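Local coordinates for chemotaxis protein cheA (Thermotoga maritima, PDB 1TQG), which is a chemotaxis histidine kinase whose phosphotransfer (Hpt) domain probably relays phosphoryl groups in signal transduction, at residues His65-Glu68 / Asn69-Asp72. Residues are numbered along the deposited sequence; the frame is centred on the assembly and turned at random.
Sequences HTLE and NILD
Asn69 N reaches back to His65 O at 2.9 Å, and the same i to i+4 bonding carries on through Leu71 N to Leu67 O and Asp72 N to Glu68 O, with a weak, longer bond from Ile70 N to Thr66 O, so these eight residues are two turns of one helix, 58-75. On the outer side, the Asn69 amide sits against the imidazole of His65. Its ND2 lies over the ring centre, 3.9 Å above the plane, while Asn69 OD1 comes 3.3 Å from His65 CE1; the two planes are turned 68° apart. His65 gets there because CG stands anti to the backbone N (chi1 -169°), which lays the ring along the helix toward the next turn. At the ring's edge, His65 ND1 donates to Glu68 OE2 at 2.8 Å, although the position of that oxygen is less certain. Putting an alanine at Asn69 would probably remove the amide's contact over the imidazole and leave the ring freer to turn. Different in character is the inner side: Leu67 CD2 and Ile70 CD1 approach to 4.4 Å and, together with Leu71, pack onto helix 83-103, Leu71 also meeting helix 35-55, in the helical-bundle core expected of an Hpt domain. The Glu68 carboxylate adds a polar tie to that second helix, OE1 hydrogen-bonded to His46 ND1 and OE2 in a salt bridge with Lys49 NZ, so helices 58-75 and 35-55 are joined by charge and hydrogen bonding as well as by apolar packing.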
loop_
_atom_site.group_PDB
_atom_site.type_symbol
_atom_site.label_atom_id
_atom_site.label_comp_id
_atom_site.label_asym_id
_atom_site.label_seq_id
_atom_site.Cartn_x
_atom_site.Cartn_y
_atom_site.Cartn_z
ATOM N N HIS A 65 -4.036 -4.859 4.694
ATOM C CA HIS A 65 -3.933 -6.297 4.756
ATOM C C HIS A 65 -4.629 -6.953 3.571
ATOM O O HIS A 65 -4.059 -7.884 2.990
ATOM C CB HIS A 65 -4.517 -6.809 6.080
ATOM C CG HIS A 65 -4.158 -8.276 6.270
ATOM N ND1 HIS A 65 -3.019 -8.914 5.922
ATOM C CD2 HIS A 65 -4.938 -9.194 6.856
ATOM C CE1 HIS A 65 -3.081 -10.207 6.282
ATOM N NE2 HIS A 65 -4.260 -10.377 6.838
ATOM N N THR A 66 -5.832 -6.547 3.222
ATOM C CA THR A 66 -6.528 -7.078 2.047
ATOM C C THR A 66 -5.678 -6.894 0.816
ATOM O O THR A 66 -5.542 -7.783 -0.046
ATOM C CB THR A 66 -7.931 -6.413 1.936
ATOM O OG1 THR A 66 -8.703 -6.806 3.039
ATOM C CG2 THR A 66 -8.643 -6.794 0.675
ATOM N N LEU A 67 -5.055 -5.723 0.668
ATOM C CA LEU A 67 -4.261 -5.444 -0.523
ATOM C C LEU A 67 -2.988 -6.222 -0.531
ATOM O O LEU A 67 -2.553 -6.781 -1.542
ATOM C CB LEU A 67 -3.953 -3.936 -0.575
ATOM C CG LEU A 67 -5.154 -3.013 -0.752
ATOM C CD1 LEU A 67 -4.677 -1.581 -0.491
ATOM C CD2 LEU A 67 -5.816 -3.193 -2.082
ATOM N N GLU A 68 -2.314 -6.319 0.626
ATOM C CA GLU A 68 -1.084 -7.091 0.757
ATOM C C GLU A 68 -1.420 -8.553 0.396
ATOM O O GLU A 68 -0.530 -9.184 -0.214
ATOM C CB GLU A 68 -0.386 -6.910 2.092
ATOM C CG GLU A 68 -0.545 -7.899 3.158
ATOM C CD GLU A 68 0.124 -7.540 4.469
ATOM O OE1 GLU A 68 1.191 -6.930 4.469
ATOM O OE2 GLU A 68 -0.423 -7.963 5.523
ATOM N N ASN A 69 -2.581 -9.074 0.783
ATOM C CA ASN A 69 -2.908 -10.437 0.447
ATOM C C ASN A 69 -2.961 -10.643 -1.029
ATOM O O ASN A 69 -2.568 -11.741 -1.524
ATOM C CB ASN A 69 -4.293 -10.817 1.054
ATOM C CG ASN A 69 -4.244 -11.047 2.526
ATOM O OD1 ASN A 69 -3.192 -11.206 3.151
ATOM N ND2 ASN A 69 -5.393 -11.004 3.162
ATOM N N ILE A 70 -3.442 -9.706 -1.833
ATOM C CA ILE A 70 -3.427 -9.813 -3.315
ATOM C C ILE A 70 -1.978 -9.949 -3.774
ATOM O O ILE A 70 -1.678 -10.876 -4.538
ATOM C CB ILE A 70 -4.126 -8.633 -3.924
ATOM C CG1 ILE A 70 -5.600 -8.521 -3.506
ATOM C CG2 ILE A 70 -3.988 -8.720 -5.446
ATOM C CD1 ILE A 70 -6.234 -7.187 -3.906
ATOM N N LEU A 71 -1.096 -9.041 -3.331
ATOM C CA LEU A 71 0.282 -9.097 -3.782
ATOM C C LEU A 71 1.009 -10.302 -3.278
ATOM O O LEU A 71 1.903 -10.814 -3.978
ATOM C CB LEU A 71 1.079 -7.816 -3.435
ATOM C CG LEU A 71 0.867 -6.575 -4.284
ATOM C CD1 LEU A 71 1.451 -6.752 -5.700
ATOM C CD2 LEU A 71 -0.567 -6.146 -4.378
ATOM N N ASP A 72 0.621 -10.810 -2.111
ATOM C CA ASP A 72 1.233 -12.016 -1.574
ATOM C C ASP A 72 0.856 -13.235 -2.380
ATOM O O ASP A 72 1.689 -14.094 -2.692
ATOM C CB ASP A 72 0.782 -12.101 -0.120
ATOM C CG ASP A 72 1.794 -12.731 0.806
ATOM O OD1 ASP A 72 2.909 -13.106 0.401
ATOM O OD2 ASP A 72 1.457 -12.818 2.003
#